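Local coordinates for protein Ent-copalyl diphosphate synthase (Streptomyces platensis, PDB 5BP8) that is a bacterial enzyme of the terpene cyclase family, largely helical and probably built from two domains of antiparallel helical hairpins, at residues Val20-Gly25 / Gln246-Gly251; Arg36-Ala41 / Asp45-Arg50; Ala81-Leu86 / Ala136-Arg141. All blocks are in the same frame, centred on the assembly; numbering follows the deposited sequence. Where two conformers were deposited one is given.

Interaction 1 of 3, residues Val20-Gly25 / Gln246-Gly251; sequences VADPWG and QARFGG
Arg248 bridges the gap to Asp22 and Gly25, its guanidinium lying between the carboxylate of one and the backbone carbonyl of the other. CG stands anti to the backbone N (chi1 -176°) and the chain stays extended through to NE, a reach that matters because even the nearest pair of alpha carbons, Trp24 CA and Arg248 CA, is 10.6 Å apart. Arginine suits the place because its two terminal nitrogens can serve separate acceptors. NH2 of Arg248 meets OD2 of Asp22 at 3.0 Å, a salt bridge with a hydrogen bond bent to 142°. The carboxylate and guanidinium planes stand 86° apart, and the donor comes from above the carboxylate plane. NH1 of Arg248 makes a straighter bond to Gly25 O, 2.8 Å long, with the acceptor close to the guanidinium plane. Trp24 supplies CB, 3.6 Å from Arg248 NH1. OD1 of Asp22 accepts from Trp24 N at 3.1 Å, an Asx turn that steadies the carboxylate. At the backbone angles of Gly25 a side chain would run into Trp24 O, which calls for glycine, and a Schellman motif at Gly250 closes the helix of Arg248. The loop between helices 7-20 and 31-40 is tied to the C-terminal end of helix 237-249 by a charged, directional link: one guanidinium serves carboxylate and carbonyl, while the Trp24 indole packs on Asp244 and Val245 of that helix.

Interaction 2 of 3, residues Arg36-Ala41 / Asp45-Arg50; sequences RLVSLA and DGHRER. With SO4 (sulfate ion), chain E.
Val38 sits against both His47 and Arg50, one methyl for each. CG1, anti to the backbone N (chi1 168°), lies 3.9 Å from His47 CE1, the two side chains crossing at about a right angle. CG2 touches Arg50 CB at 3.6 Å, where the side chains slide past each other in opposite directions. Arg50 bends at chi3, running beside Leu37, whose CB is 3.7 Å from Arg50 NE, before its guanidinium turns back over its helix start. There NH1 and NH2 both grip Asp45 O end-on, Gly46 O lies over one face, and NH2 also bonds Gly251 O. A side chain on Gly46, the N-cap, would meet Arg50 NH2 and the carbonyl O of Asp45, hence glycine. A water in the plane of the His47 ring joins His47 ND1, Arg50 NH1 and Ala41 O, while His47 NE2 bonds Glu85 of helix 72-86. A sulfate ion, probably from the crystallisation liquor, is bound by Gly46 N (to sulfate O1, 2.8 Å), His47 N and Arg48 N and NE, as helix starts commonly bind anions. Helices 31-40 and 47-57 run antiparallel across a short turn, Leu37 and Val38 packing on the second: a helical hairpin, building unit of alpha-alpha domains.

Interaction 3 of 3, residues Ala81-Leu86 / Ala136-Arg141; sequences ALLTEL and ADINTR
Arg141 bends at chi2 (-78°), with CG anti to the carbonyl carbon (chi1 -61°), and this bend swings the guanidinium across Thr84, one face turned to it, with Thr84 CA offset toward the rim. In Thr84 itself OG1 lies beside the backbone N and CG2 anti to that N; from these positions both branches touch the guanidinium. OG1 of Thr84 is 3.0 Å from Arg141 NE and 3.1 Å from Arg141 NH2, and Thr84 CG2 comes within 3.4 Å of Arg141 NH2. Threonine fits by offering a polar and an apolar branch at once; its hydroxyl is hydrogen-bonded to Glu80 OE2, whose negative charge would probably favour the nearby arginine. Segments 81-86 and 136-141 run in broadly the same direction, their axes inclined at 35° and 9.6 Å apart at closest approach. Side-by-side packing of this kind is consistent with helices of one alpha-alpha barrel-like domain, as in terpene cyclases of this class, and Cys105 of helix 98-116 touches Leu83 as well. Below the polar edge the contact is apolar. Leu83 points toward the other helix, its CB 3.8 Å from Arg141 CB, the two side chains sliding past each other in opposite directions. The side chains of Leu83 and Ile138 cross at about a right angle, with Leu83 CD1 3.9 Å from Ile138 CG2. The branched side chain of Ile138 suits a buried seam, where it also packs on Leu76 and Val79 of helix 72-86.

In the fold
Interactions 2 and 3 are buried contacts between helices, whereas interaction 1 is partly exposed and joins a loop to a helix end. Their chemistry follows: interaction 1 rests on a salt bridge and a carbonyl bond, interaction 2 mixes apolar contacts with a bridging water, and interaction 3 has a leucine-isoleucine seam edged by arginine and threonine. Interaction 2 lies between the others and touches both. It meets interaction 3 through the packing of helix 31-40 on helix 72-86, where Val38 CG1 lies 3.9 Å from Ala81 CB, and it meets interaction 1 just past the end of helix 237-249. Interactions 1 and 3 do not meet, their nearest atoms being about 12 Å apart.

Interaction 1 of 3, residues Val20-Gly25 / Gln246-Gly251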
loop_
_atom_site.group_PDB
_atom_site.type_symbol
_atom_site.label_atom_id
_atom_site.label_comp_id
_atom_site.label_asym_id
_atom_site.label_seq_id
_atom_site.Cartn_x
_atom_site.Cartn_y
_atom_site.Cartn_z
ATOM N N VAL A 20 0.413 5.093 -19.287
ATOM C CA VAL A 20 0.415 6.467 -19.758
ATOM C C VAL A 20 -0.980 7.091 -19.682
ATOM O O VAL A 20 -1.136 8.250 -19.313
ATOM C CB VAL A 20 0.935 6.555 -21.228
ATOM C CG1 VAL A 20 0.615 7.906 -21.829
ATOM C CG2 VAL A 20 2.426 6.300 -21.259
ATOM N N ALA A 21 -1.991 6.321 -20.045
ATOM C CA ALA A 21 -3.342 6.855 -20.141
ATOM C C ALA A 21 -4.005 6.983 -18.766
ATOM O O ALA A 21 -5.117 7.486 -18.678
ATOM C CB ALA A 21 -4.184 5.969 -21.034
ATOM N N ASP A 22 -3.319 6.543 -17.712
ATOM C CA ASP A 22 -3.868 6.593 -16.353
ATOM C C ASP A 22 -3.015 7.499 -15.441
ATOM O O ASP A 22 -2.043 7.060 -14.825
ATOM C CB ASP A 22 -3.986 5.179 -15.786
ATOM C CG ASP A 22 -4.564 5.154 -14.362
ATOM O OD1 ASP A 22 -5.102 6.199 -13.917
ATOM O OD2 ASP A 22 -4.490 4.082 -13.710
ATOM N N PRO A 23 -3.380 8.775 -15.363
ATOM C CA PRO A 23 -2.613 9.706 -14.548
ATOM C C PRO A 23 -2.831 9.531 -13.036
ATOM O O PRO A 23 -2.173 10.210 -12.226
ATOM C CB PRO A 23 -3.116 11.067 -15.016
ATOM C CG PRO A 23 -4.539 10.823 -15.368
ATOM C CD PRO A 23 -4.549 9.434 -15.989
ATOM N N TRP A 24 -3.740 8.649 -12.657
ATOM C CA TRP A 24 -3.970 8.367 -11.232
ATOM C C TRP A 24 -3.134 7.186 -10.728
ATOM O O TRP A 24 -2.781 7.128 -9.563
ATOM C CB TRP A 24 -5.425 8.012 -11.004
ATOM C CG TRP A 24 -6.433 9.104 -11.298
ATOM C CD1 TRP A 24 -6.899 9.512 -12.530
ATOM C CD2 TRP A 24 -7.087 9.924 -10.332
ATOM N NE1 TRP A 24 -7.833 10.524 -12.370
ATOM C CE2 TRP A 24 -7.970 10.787 -11.026
ATOM C CE3 TRP A 24 -7.052 9.980 -8.938
ATOM C CZ2 TRP A 24 -8.782 11.701 -10.367
ATOM C CZ3 TRP A 24 -7.847 10.863 -8.293
ATOM C CH2 TRP A 24 -8.721 11.718 -8.994
ATOM N N GLY A 25 -2.902 6.205 -11.587
ATOM C CA GLY A 25 -2.473 4.894 -11.150
ATOM C C GLY A 25 -3.693 4.136 -10.650
ATOM O O GLY A 25 -4.730 4.748 -10.348
ATOM N N GLN A 246 -14.727 8.004 -6.427
ATOM C CA GLN A 246 -15.817 7.064 -6.192
ATOM C C GLN A 246 -16.426 6.595 -7.529
ATOM O O GLN A 246 -16.773 5.396 -7.692
ATOM C CB GLN A 246 -16.864 7.631 -5.209
ATOM C CG GLN A 246 -17.803 8.698 -5.747
ATOM C CD GLN A 246 -18.922 8.129 -6.599
ATOM O OE1 GLN A 246 -19.404 7.019 -6.375
ATOM N NE2 GLN A 246 -19.363 8.908 -7.576
ATOM N N ALA A 247 -16.511 7.523 -8.491
ATOM C CA ALA A 247 -17.080 7.226 -9.799
ATOM C C ALA A 247 -16.284 6.173 -10.531
ATOM O O ALA A 247 -16.847 5.296 -11.205
ATOM C CB ALA A 247 -17.179 8.497 -10.634
ATOM N N ARG A 248 -14.969 6.205 -10.343
ATOM C CA ARG A 248 -14.107 5.287 -11.023
ATOM C C ARG A 248 -14.470 3.844 -10.688
ATOM O O ARG A 248 -14.378 2.967 -11.546
ATOM C CB ARG A 248 -12.647 5.563 -10.655
ATOM C CG ARG A 248 -11.674 4.687 -11.409
ATOM C CD ARG A 248 -10.249 5.136 -11.193
ATOM N NE ARG A 248 -9.333 4.383 -12.045
ATOM C CZ ARG A 248 -8.014 4.396 -11.903
ATOM N NH1 ARG A 248 -7.438 5.084 -10.913
ATOM N NH2 ARG A 248 -7.266 3.696 -12.738
ATOM N N PHE A 249 -14.918 3.603 -9.457
ATOM C CA PHE A 249 -15.210 2.242 -8.999
ATOM C C PHE A 249 -16.665 1.955 -8.724
ATOM O O PHE A 249 -16.998 0.881 -8.217
ATOM C CB PHE A 249 -14.388 1.951 -7.735
ATOM C CG PHE A 249 -12.922 2.135 -7.955
ATOM C CD1 PHE A 249 -12.212 1.198 -8.693
ATOM C CD2 PHE A 249 -12.283 3.295 -7.530
ATOM C CE1 PHE A 249 -10.856 1.359 -8.929
ATOM C CE2 PHE A 249 -10.922 3.467 -7.766
ATOM C CZ PHE A 249 -10.218 2.491 -8.478
ATOM N N GLY A 250 -17.528 2.899 -9.040
ATOM C CA GLY A 250 -18.961 2.775 -8.756
ATOM C C GLY A 250 -19.348 2.860 -7.285
ATOM O O GLY A 250 -20.334 2.231 -6.868
ATOM N N GLY A 251 -18.605 3.652 -6.506
ATOM C CA GLY A 251 -18.947 3.922 -5.093
ATOM C C GLY A 251 -17.791 3.690 -4.115
ATOM O O GLY A 251 -17.363 4.620 -3.427
#

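Interaction 2 of 3, residues Arg36-Ala41 / Asp45-Arg50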
loop_
_atom_site.group_PDB
_atom_site.type_symbol
_atom_site.label_atom_id
_atom_site.label_comp_id
_atom_site.label_asym_id
_atom_site.label_seq_id
_atom_site.Cartn_x
_atom_site.Cartn_y
_atom_site.Cartn_z
ATOM N N ARG A 36 -14.925 4.974 5.810
ATOM C CA ARG A 36 -14.701 6.360 6.201
ATOM C C ARG A 36 -15.630 7.318 5.419
ATOM O O ARG A 36 -16.167 8.266 6.021
ATOM C CB ARG A 36 -13.245 6.797 6.068
ATOM C CG ARG A 36 -12.260 6.175 7.073
ATOM C CD ARG A 36 -12.583 6.443 8.549
ATOM N NE ARG A 36 -13.623 5.527 8.995
ATOM C CZ ARG A 36 -14.652 5.846 9.769
ATOM N NH1 ARG A 36 -15.590 4.920 10.004
ATOM N NH2 ARG A 36 -14.746 7.044 10.340
ATOM N N LEU A 37 -15.819 7.093 4.112
ATOM C CA LEU A 37 -16.701 7.966 3.353
ATOM C C LEU A 37 -18.144 7.845 3.755
ATOM O O LEU A 37 -18.888 8.851 3.741
ATOM C CB LEU A 37 -16.510 7.781 1.841
ATOM C CG LEU A 37 -15.143 8.206 1.281
ATOM C CD1 LEU A 37 -15.168 8.168 -0.238
ATOM C CD2 LEU A 37 -14.728 9.573 1.781
ATOM N N VAL A 38 -18.582 6.622 4.080
ATOM C CA VAL A 38 -19.924 6.410 4.611
ATOM C C VAL A 38 -20.108 7.227 5.882
ATOM O O VAL A 38 -21.157 7.874 6.097
ATOM C CB VAL A 38 -20.201 4.913 4.894
ATOM C CG1 VAL A 38 -21.458 4.742 5.713
ATOM C CG2 VAL A 38 -20.322 4.138 3.592
ATOM N N SER A 39 -19.107 7.201 6.748
ATOM C CA SER A 39 -19.222 7.901 8.028
ATOM C C SER A 39 -19.121 9.422 7.879
ATOM O O SER A 39 -19.901 10.179 8.489
ATOM C CB SER A 39 -18.136 7.413 8.974
ATOM O OG SER A 39 -18.393 7.868 10.290
ATOM N N LEU A 40 -18.165 9.873 7.074
ATOM C CA LEU A 40 -17.810 11.298 7.003
ATOM C C LEU A 40 -18.434 12.073 5.862
ATOM O O LEU A 40 -18.513 13.297 5.963
ATOM C CB LEU A 40 -16.290 11.463 6.893
ATOM C CG LEU A 40 -15.488 10.854 8.040
ATOM C CD1 LEU A 40 -14.000 10.943 7.752
ATOM C CD2 LEU A 40 -15.826 11.453 9.402
ATOM N N ALA A 41 -18.852 11.393 4.792
ATOM C CA ALA A 41 -19.307 12.065 3.576
ATOM C C ALA A 41 -20.580 11.450 2.985
ATOM O O ALA A 41 -20.588 10.987 1.860
ATOM C CB ALA A 41 -18.177 12.117 2.550
ATOM N N ASP A 45 -21.976 11.235 -3.820
ATOM C CA ASP A 45 -22.559 10.254 -4.732
ATOM C C ASP A 45 -21.974 8.860 -4.455
ATOM O O ASP A 45 -20.786 8.736 -4.123
ATOM C CB ASP A 45 -22.266 10.646 -6.194
ATOM C CG ASP A 45 -23.192 11.754 -6.730
ATOM O OD1 ASP A 45 -24.211 12.080 -6.089
ATOM O OD2 ASP A 45 -22.890 12.295 -7.823
ATOM N N GLY A 46 -22.802 7.827 -4.593
ATOM C CA GLY A 46 -22.337 6.438 -4.415
ATOM C C GLY A 46 -22.423 5.970 -2.968
ATOM O O GLY A 46 -21.901 4.915 -2.633
ATOM N N HIS A 47 -23.157 6.703 -2.128
ATOM C CA HIS A 47 -23.247 6.383 -0.697
ATOM C C HIS A 47 -23.919 5.025 -0.487
ATOM O O HIS A 47 -23.403 4.174 0.241
ATOM C CB HIS A 47 -23.987 7.508 0.040
ATOM C CG HIS A 47 -24.182 7.277 1.506
ATOM N ND1 HIS A 47 -23.170 7.412 2.430
ATOM C CD2 HIS A 47 -25.289 6.962 2.209
ATOM C CE1 HIS A 47 -23.641 7.164 3.634
ATOM N NE2 HIS A 47 -24.929 6.906 3.531
ATOM N N ARG A 48 -25.040 4.793 -1.155
ATOM C CA ARG A 48 -25.707 3.490 -1.051
ATOM C C ARG A 48 -24.841 2.358 -1.580
ATOM O O ARG A 48 -24.813 1.277 -0.997
ATOM C CB ARG A 48 -27.076 3.514 -1.736
ATOM C CG ARG A 48 -28.062 4.334 -0.906
ATOM C CD ARG A 48 -29.340 4.653 -1.652
ATOM N NE ARG A 48 -29.090 5.520 -2.804
ATOM C CZ ARG A 48 -29.998 5.812 -3.734
ATOM N NH1 ARG A 48 -29.673 6.609 -4.749
ATOM N NH2 ARG A 48 -31.227 5.303 -3.654
ATOM N N GLU A 49 -24.108 2.611 -2.647
ATOM C CA GLU A 49 -23.208 1.607 -3.182
ATOM C C GLU A 49 -22.122 1.238 -2.180
ATOM O O GLU A 49 -21.677 0.065 -2.124
ATOM C CB GLU A 49 -22.590 2.122 -4.478
ATOM C CG GLU A 49 -23.548 2.078 -5.657
ATOM C CD GLU A 49 -24.535 3.256 -5.734
ATOM O OE1 GLU A 49 -24.585 4.205 -4.880
ATOM O OE2 GLU A 49 -25.306 3.210 -6.708
ATOM N N ARG A 50 -21.655 2.234 -1.414
ATOM C CA ARG A 50 -20.617 1.999 -0.404
ATOM C C ARG A 50 -21.167 1.186 0.753
ATOM O O ARG A 50 -20.508 0.286 1.248
ATOM C CB ARG A 50 -20.005 3.315 0.081
ATOM C CG ARG A 50 -19.122 3.967 -0.984
ATOM C CD ARG A 50 -18.305 5.147 -0.441
ATOM N NE ARG A 50 -19.140 6.348 -0.364
ATOM C CZ ARG A 50 -19.485 7.121 -1.402
ATOM N NH1 ARG A 50 -20.312 8.162 -1.198
ATOM N NH2 ARG A 50 -19.048 6.875 -2.633
HETATM S S SO4 E . -26.234 7.849 -3.472
HETATM O O1 SO4 E . -25.567 7.292 -4.703
HETATM O O2 SO4 E . -25.336 8.860 -2.873
HETATM O O3 SO4 E . -27.497 8.481 -3.898
HETATM O O4 SO4 E . -26.540 6.700 -2.586
HETATM O O HOH W 1 -20.576 7.882 1.615
#

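Interaction 3 of 3, residues Ala81-Leu86 / Ala136-Arg141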
loop_
_atom_site.group_PDB
_atom_site.type_symbol
_atom_site.label_atom_id
_atom_site.label_comp_id
_atom_site.label_asym_id
_atom_site.label_seq_id
_atom_site.Cartn_x
_atom_site.Cartn_y
_atom_site.Cartn_z
ATOM N N ALA A 81 -18.710 3.265 10.867
ATOM C CA ALA A 81 -19.516 3.811 9.775
ATOM C C ALA A 81 -20.957 3.343 9.879
ATOM O O ALA A 81 -21.909 4.149 9.693
ATOM C CB ALA A 81 -18.940 3.439 8.440
ATOM N N LEU A 82 -21.152 2.062 10.178
ATOM C CA LEU A 82 -22.513 1.538 10.292
ATOM C C LEU A 82 -23.269 2.144 11.463
ATOM O O LEU A 82 -24.458 2.488 11.316
ATOM C CB LEU A 82 -22.540 0.002 10.352
ATOM C CG LEU A 82 -22.089 -0.698 9.049
ATOM C CD1 LEU A 82 -21.794 -2.176 9.297
ATOM C CD2 LEU A 82 -23.117 -0.534 7.927
ATOM N N LEU A 83 -22.601 2.326 12.601
ATOM C CA LEU A 83 -23.248 2.970 13.752
ATOM C C LEU A 83 -23.621 4.420 13.404
ATOM O O LEU A 83 -24.726 4.897 13.713
ATOM C CB LEU A 83 -22.367 2.918 14.992
ATOM C CG LEU A 83 -22.198 1.542 15.676
ATOM C CD1 LEU A 83 -21.003 1.532 16.614
ATOM C CD2 LEU A 83 -23.485 1.168 16.422
ATOM N N THR A 84 -22.694 5.129 12.766
ATOM C CA THR A 84 -22.957 6.492 12.332
ATOM C C THR A 84 -24.147 6.553 11.365
ATOM O O THR A 84 -25.046 7.393 11.552
ATOM C CB THR A 84 -21.693 7.141 11.734
ATOM O OG1 THR A 84 -20.724 7.282 12.775
ATOM C CG2 THR A 84 -21.991 8.502 11.126
ATOM N N GLU A 85 -24.178 5.672 10.367
ATOM C CA GLU A 85 -25.294 5.628 9.412
ATOM C C GLU A 85 -26.628 5.328 10.079
ATOM O O GLU A 85 -27.643 6.003 9.788
ATOM C CB GLU A 85 -25.039 4.602 8.324
ATOM C CG GLU A 85 -26.164 4.387 7.316
ATOM C CD GLU A 85 -26.480 5.604 6.461
ATOM O OE1 GLU A 85 -25.599 6.453 6.270
ATOM O OE2 GLU A 85 -27.618 5.707 5.963
ATOM N N LEU A 86 -26.632 4.336 10.973
ATOM C CA LEU A 86 -27.859 3.934 11.682
ATOM C C LEU A 86 -28.405 5.059 12.548
ATOM O O LEU A 86 -29.623 5.167 12.728
ATOM C CB LEU A 86 -27.605 2.683 12.519
ATOM C CG LEU A 86 -27.603 1.421 11.675
ATOM C CD1 LEU A 86 -26.836 0.314 12.378
ATOM C CD2 LEU A 86 -29.034 1.005 11.377
ATOM N N ALA A 136 -12.841 5.037 20.006
ATOM C CA ALA A 136 -13.515 6.083 20.786
ATOM C C ALA A 136 -14.843 6.485 20.143
ATOM O O ALA A 136 -15.838 6.644 20.854
ATOM C CB ALA A 136 -12.620 7.313 20.970
ATOM N N ASP A 137 -14.891 6.609 18.813
ATOM C CA ASP A 137 -16.154 6.979 18.156
ATOM C C ASP A 137 -17.182 5.861 18.273
ATOM O O ASP A 137 -18.372 6.129 18.480
ATOM C CB ASP A 137 -15.936 7.355 16.688
ATOM C CG ASP A 137 -15.392 8.782 16.516
ATOM O OD1 ASP A 137 -15.498 9.592 17.471
ATOM O OD2 ASP A 137 -14.914 9.104 15.411
ATOM N N ILE A 138 -16.724 4.619 18.166
ATOM C CA ILE A 138 -17.622 3.463 18.373
ATOM C C ILE A 138 -18.217 3.510 19.783
ATOM O O ILE A 138 -19.430 3.437 19.961
ATOM C CB ILE A 138 -16.906 2.126 18.138
ATOM C CG1 ILE A 138 -16.625 1.966 16.635
ATOM C CG2 ILE A 138 -17.765 0.956 18.652
ATOM C CD1 ILE A 138 -15.664 0.830 16.324
ATOM N N ASN A 139 -17.374 3.717 20.781
ATOM C CA ASN A 139 -17.874 3.755 22.139
ATOM C C ASN A 139 -18.862 4.900 22.367
ATOM O O ASN A 139 -19.856 4.719 23.055
ATOM C CB ASN A 139 -16.724 3.777 23.145
ATOM C CG ASN A 139 -16.103 2.424 23.298
ATOM O OD1 ASN A 139 -16.805 1.407 23.197
ATOM N ND2 ASN A 139 -14.794 2.377 23.545
ATOM N N THR A 140 -18.618 6.039 21.739
ATOM C CA THR A 140 -19.570 7.144 21.784
ATOM C C THR A 140 -20.914 6.754 21.206
ATOM O O THR A 140 -21.978 7.026 21.821
ATOM C CB THR A 140 -18.975 8.392 21.091
ATOM O OG1 THR A 140 -17.819 8.792 21.837
ATOM C CG2 THR A 140 -19.959 9.523 21.055
ATOM N N ARG A 141 -20.893 6.097 20.046
ATOM C CA ARG A 141 -22.124 5.646 19.414
ATOM C C ARG A 141 -22.846 4.587 20.244
ATOM O O ARG A 141 -24.071 4.606 20.322
ATOM C CB ARG A 141 -21.868 5.090 18.018
ATOM C CG ARG A 141 -21.273 6.094 17.050
ATOM C CD ARG A 141 -22.295 7.049 16.520
ATOM N NE ARG A 141 -21.662 7.968 15.577
ATOM C CZ ARG A 141 -22.247 9.067 15.103
ATOM N NH1 ARG A 141 -23.494 9.402 15.480
ATOM N NH2 ARG A 141 -21.575 9.846 14.259
#